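Local coordinates for protein UDP-N-acetylmuramate--L-alanine ligase (Thermotoga maritima, PDB 1J6U) that joins L-alanine to UDP-N-acetylmuramate at the expense of ATP, a cytoplasmic step in building the peptidoglycan cell wall, at residues 99-111 with 166-180. Residues are numbered along the deposited sequence; the frame is centred on the assembly and turned at random.
Sequences ENRLHYFRDTLKR and VVYELDESEEFFSEF
Arg101, in the first turn of helix 101-111, reaches Glu174 in a salt bridge: Arg101 NH1 donates to Glu174 OE1 at 3.2 Å, nearly straight (162°) and within the guanidinium plane, but arriving from above the plane of the carboxylate. A water accepts from Leu102 N and gives a weak bond to Glu174 OE2, linking the helix start to the same carboxylate. Leu102 then splits its two methyls: Leu102 CD1 lies at the edge of the Phe176 ring, 3.8 Å from Phe176 CD2, and Leu102 CD2 is 3.3 Å from Phe180 CZ. His103 lies obliquely against Phe176. Phe105 turns its ring edge to the face of Tyr168, with the planes 78° apart, and meets Phe180 rim to rim, Phe105 CD2 to Phe180 CE2 at 3.6 Å. Arg106 lays its CG over the centre of the Phe180 ring, a CH-pi contact; Leu170 CD2 covers the opposite face. The Arg106 chain bends at chi3, so that CZ of Phe176 sits over one face of its guanidinium, and NH1 gives a weak bond to Glu179 O. The Glu179 carboxylate has its main partner in Lys211, and its salt bridge to Arg106 NH1 is long. Leu109 sets CD1 over the face of Tyr168, whose hydroxyl is bonded to Glu116. Phe105 of the helix, Tyr168 of the nearly antiparallel strand (167°) and Phe180 after the 3-10 turn form an aromatic cluster. The contact joins the N-terminal, Rossmann-like domain to the central ATPase domain of a Mur ligase; its Leu170 end lies about 6 Å, side chain to side chain, from Lys125 of the predicted ATP-binding P-loop.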
loop_
_atom_site.group_PDB
_atom_site.type_symbol
_atom_site.label_atom_id
_atom_site.label_comp_id
_atom_site.label_asym_id
_atom_site.label_seq_id
_atom_site.Cartn_x
_atom_site.Cartn_y
_atom_site.Cartn_z
ATOM N N GLU A 99 10.751 7.229 21.168
ATOM C CA GLU A 99 11.369 6.639 20.016
ATOM C C GLU A 99 10.573 6.849 18.755
ATOM O O GLU A 99 9.353 7.073 18.803
ATOM C CB GLU A 99 11.604 5.175 20.264
ATOM C CG GLU A 99 12.945 4.800 19.759
ATOM C CD GLU A 99 13.520 3.693 20.561
ATOM O OE1 GLU A 99 13.409 3.785 21.810
ATOM O OE2 GLU A 99 14.074 2.750 19.939
ATOM N N ASN A 100 11.291 6.824 17.632
ATOM C CA ASN A 100 10.700 6.988 16.304
ATOM C C ASN A 100 10.305 5.643 15.715
ATOM O O ASN A 100 11.029 4.656 15.857
ATOM C CB ASN A 100 11.680 7.716 15.393
ATOM C CG ASN A 100 11.867 9.180 15.820
ATOM O OD1 ASN A 100 10.896 9.944 15.884
ATOM N ND2 ASN A 100 13.101 9.566 16.134
ATOM N N ARG A 101 9.133 5.616 15.086
ATOM C CA ARG A 101 8.561 4.429 14.462
ATOM C C ARG A 101 9.576 3.493 13.778
ATOM O O ARG A 101 9.778 2.363 14.225
ATOM C CB ARG A 101 7.498 4.873 13.453
ATOM C CG ARG A 101 6.598 3.754 12.892
ATOM C CD ARG A 101 5.591 4.316 11.857
ATOM N NE ARG A 101 6.272 5.138 10.845
ATOM C CZ ARG A 101 5.681 6.077 10.094
ATOM N NH1 ARG A 101 6.384 6.785 9.195
ATOM N NH2 ARG A 101 4.380 6.320 10.233
ATOM N N LEU A 102 10.242 3.977 12.731
ATOM C CA LEU A 102 11.159 3.137 11.962
ATOM C C LEU A 102 12.246 2.575 12.804
ATOM O O LEU A 102 12.509 1.368 12.785
ATOM C CB LEU A 102 11.800 3.897 10.809
ATOM C CG LEU A 102 11.684 3.274 9.427
ATOM C CD1 LEU A 102 12.881 3.720 8.627
ATOM C CD2 LEU A 102 11.598 1.739 9.511
ATOM N N HIS A 103 12.885 3.469 13.539
ATOM C CA HIS A 103 13.969 3.091 14.420
ATOM C C HIS A 103 13.513 2.030 15.423
ATOM O O HIS A 103 14.228 1.076 15.684
ATOM C CB HIS A 103 14.478 4.322 15.169
ATOM C CG HIS A 103 15.635 4.026 16.055
ATOM N ND1 HIS A 103 16.939 4.073 15.610
ATOM C CD2 HIS A 103 15.685 3.568 17.329
ATOM C CE1 HIS A 103 17.743 3.653 16.570
ATOM N NE2 HIS A 103 17.008 3.339 17.623
ATOM N N TYR A 104 12.324 2.199 15.990
ATOM C CA TYR A 104 11.808 1.240 16.963
ATOM C C TYR A 104 11.516 -0.097 16.270
ATOM O O TYR A 104 11.731 -1.183 16.821
ATOM C CB TYR A 104 10.530 1.767 17.583
ATOM C CG TYR A 104 9.959 0.843 18.620
ATOM C CD1 TYR A 104 10.576 0.693 19.868
ATOM C CD2 TYR A 104 8.778 0.132 18.371
ATOM C CE1 TYR A 104 10.021 -0.135 20.853
ATOM C CE2 TYR A 104 8.226 -0.700 19.340
ATOM C CZ TYR A 104 8.848 -0.823 20.576
ATOM O OH TYR A 104 8.276 -1.617 21.527
ATOM N N PHE A 105 10.997 0.009 15.055
ATOM C CA PHE A 105 10.705 -1.158 14.264
ATOM C C PHE A 105 12.018 -1.938 14.037
ATOM O O PHE A 105 12.079 -3.163 14.225
ATOM C CB PHE A 105 10.109 -0.728 12.927
ATOM C CG PHE A 105 9.729 -1.870 12.071
ATOM C CD1 PHE A 105 8.846 -2.837 12.548
ATOM C CD2 PHE A 105 10.275 -2.012 10.803
ATOM C CE1 PHE A 105 8.502 -3.939 11.772
ATOM C CE2 PHE A 105 9.943 -3.109 10.016
ATOM C CZ PHE A 105 9.051 -4.073 10.507
ATOM N N ARG A 106 13.075 -1.233 13.638
ATOM C CA ARG A 106 14.320 -1.934 13.443
ATOM C C ARG A 106 14.740 -2.630 14.710
ATOM O O ARG A 106 15.196 -3.775 14.687
ATOM C CB ARG A 106 15.433 -1.015 13.037
ATOM C CG ARG A 106 16.516 -1.805 12.369
ATOM C CD ARG A 106 17.737 -1.000 12.111
ATOM N NE ARG A 106 18.474 -0.815 13.344
ATOM C CZ ARG A 106 19.601 -0.138 13.410
ATOM N NH1 ARG A 106 20.091 0.405 12.308
ATOM N NH2 ARG A 106 20.227 -0.005 14.566
ATOM N N ASP A 107 14.600 -1.945 15.828
ATOM C CA ASP A 107 14.976 -2.571 17.071
ATOM C C ASP A 107 14.061 -3.751 17.284
ATOM O O ASP A 107 14.486 -4.791 17.789
ATOM C CB ASP A 107 14.847 -1.601 18.241
ATOM C CG ASP A 107 15.932 -0.558 18.241
ATOM O OD1 ASP A 107 16.865 -0.691 17.404
ATOM O OD2 ASP A 107 15.853 0.381 19.073
ATOM N N THR A 108 12.802 -3.601 16.885
ATOM C CA THR A 108 11.855 -4.685 17.092
ATOM C C THR A 108 12.270 -5.913 16.295
ATOM O O THR A 108 12.140 -7.040 16.766
ATOM C CB THR A 108 10.413 -4.248 16.759
ATOM O OG1 THR A 108 9.745 -3.864 17.979
ATOM C CG2 THR A 108 9.647 -5.392 16.079
ATOM N N LEU A 109 12.791 -5.700 15.098
ATOM C CA LEU A 109 13.237 -6.826 14.317
ATOM C C LEU A 109 14.473 -7.396 14.985
ATOM O O LEU A 109 14.592 -8.610 15.095
ATOM C CB LEU A 109 13.541 -6.406 12.882
ATOM C CG LEU A 109 12.303 -5.974 12.100
ATOM C CD1 LEU A 109 12.670 -5.561 10.700
ATOM C CD2 LEU A 109 11.336 -7.120 12.101
ATOM N N LYS A 110 15.394 -6.544 15.443
ATOM C CA LYS A 110 16.582 -7.072 16.108
ATOM C C LYS A 110 16.152 -8.022 17.208
ATOM O O LYS A 110 16.753 -9.072 17.390
ATOM C CB LYS A 110 17.461 -5.969 16.703
ATOM C CG LYS A 110 18.342 -5.280 15.669
ATOM C CD LYS A 110 19.257 -4.202 16.245
ATOM C CE LYS A 110 20.057 -3.503 15.134
ATOM N NZ LYS A 110 21.183 -2.665 15.644
ATOM N N ARG A 111 15.112 -7.676 17.950
ATOM C CA ARG A 111 14.665 -8.581 18.988
ATOM C C ARG A 111 14.091 -9.864 18.358
ATOM O O ARG A 111 14.334 -10.962 18.853
ATOM C CB ARG A 111 13.617 -7.910 19.877
ATOM C CG ARG A 111 14.190 -7.073 21.009
ATOM C CD ARG A 111 13.108 -6.276 21.744
ATOM N NE ARG A 111 13.137 -4.866 21.355
ATOM C CZ ARG A 111 12.070 -4.161 20.975
ATOM N NH1 ARG A 111 10.856 -4.716 20.924
ATOM N NH2 ARG A 111 12.223 -2.891 20.627
ATOM N N VAL A 166 9.671 -13.109 9.207
ATOM C CA VAL A 166 8.909 -11.890 9.264
ATOM C C VAL A 166 9.010 -11.179 7.903
ATOM O O VAL A 166 10.087 -11.085 7.295
ATOM C CB VAL A 166 9.394 -10.982 10.420
ATOM C CG1 VAL A 166 10.890 -10.807 10.349
ATOM C CG2 VAL A 166 8.706 -9.603 10.330
ATOM N N VAL A 167 7.851 -10.730 7.423
ATOM C CA VAL A 167 7.720 -10.027 6.152
ATOM C C VAL A 167 7.321 -8.584 6.445
ATOM O O VAL A 167 6.365 -8.338 7.203
ATOM C CB VAL A 167 6.565 -10.633 5.275
ATOM C CG1 VAL A 167 6.644 -10.096 3.872
ATOM C CG2 VAL A 167 6.620 -12.124 5.279
ATOM N N TYR A 168 8.010 -7.632 5.832
ATOM C CA TYR A 168 7.659 -6.234 6.049
ATOM C C TYR A 168 8.010 -5.312 4.902
ATOM O O TYR A 168 8.775 -5.631 3.997
ATOM C CB TYR A 168 8.297 -5.732 7.330
ATOM C CG TYR A 168 9.794 -5.820 7.304
ATOM C CD1 TYR A 168 10.573 -4.734 6.871
ATOM C CD2 TYR A 168 10.448 -7.001 7.714
ATOM C CE1 TYR A 168 11.974 -4.815 6.849
ATOM C CE2 TYR A 168 11.856 -7.093 7.700
ATOM C CZ TYR A 168 12.602 -5.997 7.272
ATOM O OH TYR A 168 13.957 -6.071 7.324
ATOM N N GLU A 169 7.411 -4.148 4.978
ATOM C CA GLU A 169 7.532 -3.087 3.997
ATOM C C GLU A 169 8.557 -2.074 4.529
ATOM O O GLU A 169 8.535 -1.749 5.674
ATOM C CB GLU A 169 6.139 -2.451 3.892
ATOM C CG GLU A 169 5.846 -1.526 2.748
ATOM C CD GLU A 169 4.373 -1.078 2.733
ATOM O OE1 GLU A 169 3.466 -1.944 2.604
ATOM O OE2 GLU A 169 4.127 0.148 2.855
ATOM N N LEU A 170 9.476 -1.601 3.715
ATOM C CA LEU A 170 10.411 -0.592 4.171
ATOM C C LEU A 170 10.107 0.647 3.356
ATOM O O LEU A 170 10.105 0.610 2.125
ATOM C CB LEU A 170 11.865 -0.995 3.903
ATOM C CG LEU A 170 12.588 -1.696 5.032
ATOM C CD1 LEU A 170 14.033 -1.863 4.646
ATOM C CD2 LEU A 170 12.501 -0.864 6.279
ATOM N N ASP A 171 9.858 1.759 4.020
ATOM C CA ASP A 171 9.579 2.969 3.263
ATOM C C ASP A 171 10.869 3.697 2.891
ATOM O O ASP A 171 11.594 4.184 3.757
ATOM C CB ASP A 171 8.669 3.893 4.067
ATOM C CG ASP A 171 8.551 5.243 3.438
ATOM O OD1 ASP A 171 8.366 5.289 2.200
ATOM O OD2 ASP A 171 8.651 6.249 4.182
ATOM N N GLU A 172 11.155 3.778 1.603
ATOM C CA GLU A 172 12.364 4.434 1.188
ATOM C C GLU A 172 12.254 5.942 1.278
ATOM O O GLU A 172 13.008 6.681 0.628
ATOM C CB GLU A 172 12.771 3.997 -0.234
ATOM C CG GLU A 172 11.679 3.940 -1.319
ATOM C CD GLU A 172 11.039 5.279 -1.626
ATOM O OE1 GLU A 172 10.273 5.771 -0.764
ATOM O OE2 GLU A 172 11.306 5.835 -2.722
ATOM N N SER A 173 11.313 6.415 2.080
ATOM C CA SER A 173 11.174 7.857 2.215
ATOM C C SER A 173 12.114 8.268 3.295
ATOM O O SER A 173 12.687 9.342 3.247
ATOM C CB SER A 173 9.754 8.255 2.592
ATOM O OG SER A 173 8.948 8.125 1.448
ATOM N N GLU A 174 12.269 7.404 4.278
ATOM C CA GLU A 174 13.165 7.711 5.365
ATOM C C GLU A 174 14.497 7.058 5.061
ATOM O O GLU A 174 14.580 5.841 4.940
ATOM C CB GLU A 174 12.598 7.188 6.686
ATOM C CG GLU A 174 11.067 7.029 6.661
ATOM C CD GLU A 174 10.436 6.865 8.055
ATOM O OE1 GLU A 174 9.359 6.210 8.150
ATOM O OE2 GLU A 174 11.007 7.403 9.043
ATOM N N GLU A 175 15.531 7.884 4.931
ATOM C CA GLU A 175 16.900 7.430 4.666
ATOM C C GLU A 175 17.324 6.252 5.570
ATOM O O GLU A 175 18.072 5.355 5.148
ATOM C CB GLU A 175 17.857 8.606 4.868
ATOM C CG GLU A 175 19.291 8.393 4.401
ATOM C CD GLU A 175 20.148 9.633 4.628
ATOM O OE1 GLU A 175 20.844 10.076 3.678
ATOM O OE2 GLU A 175 20.115 10.163 5.766
ATOM N N PHE A 176 16.836 6.260 6.805
ATOM C CA PHE A 176 17.150 5.213 7.785
ATOM C C PHE A 176 16.761 3.814 7.317
ATOM O O PHE A 176 17.109 2.843 7.972
ATOM C CB PHE A 176 16.420 5.486 9.102
ATOM C CG PHE A 176 16.873 4.615 10.253
ATOM C CD1 PHE A 176 18.103 4.829 10.864
ATOM C CD2 PHE A 176 16.052 3.596 10.743
ATOM C CE1 PHE A 176 18.514 4.039 11.953
ATOM C CE2 PHE A 176 16.442 2.799 11.828
ATOM C CZ PHE A 176 17.683 3.019 12.440
ATOM N N PHE A 177 16.029 3.696 6.207
ATOM C CA PHE A 177 15.634 2.359 5.771
ATOM C C PHE A 177 16.887 1.604 5.422
ATOM O O PHE A 177 16.956 0.389 5.606
ATOM C CB PHE A 177 14.655 2.409 4.587
ATOM C CG PHE A 177 15.302 2.515 3.239
ATOM C CD1 PHE A 177 15.524 1.361 2.464
ATOM C CD2 PHE A 177 15.639 3.753 2.710
ATOM C CE1 PHE A 177 16.069 1.441 1.177
ATOM C CE2 PHE A 177 16.185 3.851 1.425
ATOM C CZ PHE A 177 16.404 2.694 0.650
ATOM N N SER A 178 17.882 2.354 4.962
ATOM C CA SER A 178 19.199 1.827 4.577
ATOM C C SER A 178 19.965 1.171 5.741
ATOM O O SER A 178 20.995 0.547 5.528
ATOM C CB SER A 178 20.059 2.954 4.034
ATOM O OG SER A 178 20.335 3.822 5.111
ATOM N N GLU A 179 19.453 1.329 6.957
ATOM C CA GLU A 179 20.051 0.773 8.153
ATOM C C GLU A 179 19.537 -0.629 8.435
ATOM O O GLU A 179 20.000 -1.302 9.356
ATOM C CB GLU A 179 19.744 1.670 9.362
ATOM C CG GLU A 179 20.400 3.029 9.298
ATOM C CD GLU A 179 21.908 2.921 9.162
ATOM O OE1 GLU A 179 22.451 3.350 8.113
ATOM O OE2 GLU A 179 22.543 2.397 10.106
ATOM N N PHE A 180 18.557 -1.062 7.662
ATOM C CA PHE A 180 18.024 -2.404 7.830
ATOM C C PHE A 180 18.934 -3.365 7.070
ATOM O O PHE A 180 19.649 -2.976 6.144
ATOM C CB PHE A 180 16.588 -2.505 7.256
ATOM C CG PHE A 180 15.554 -1.891 8.131
ATOM C CD1 PHE A 180 15.508 -0.511 8.321
ATOM C CD2 PHE A 180 14.673 -2.692 8.845
ATOM C CE1 PHE A 180 14.591 0.047 9.231
ATOM C CE2 PHE A 180 13.755 -2.135 9.750
ATOM C CZ PHE A 180 13.718 -0.774 9.942
HETATM O O HOH W 1 10.212 6.585 12.199
#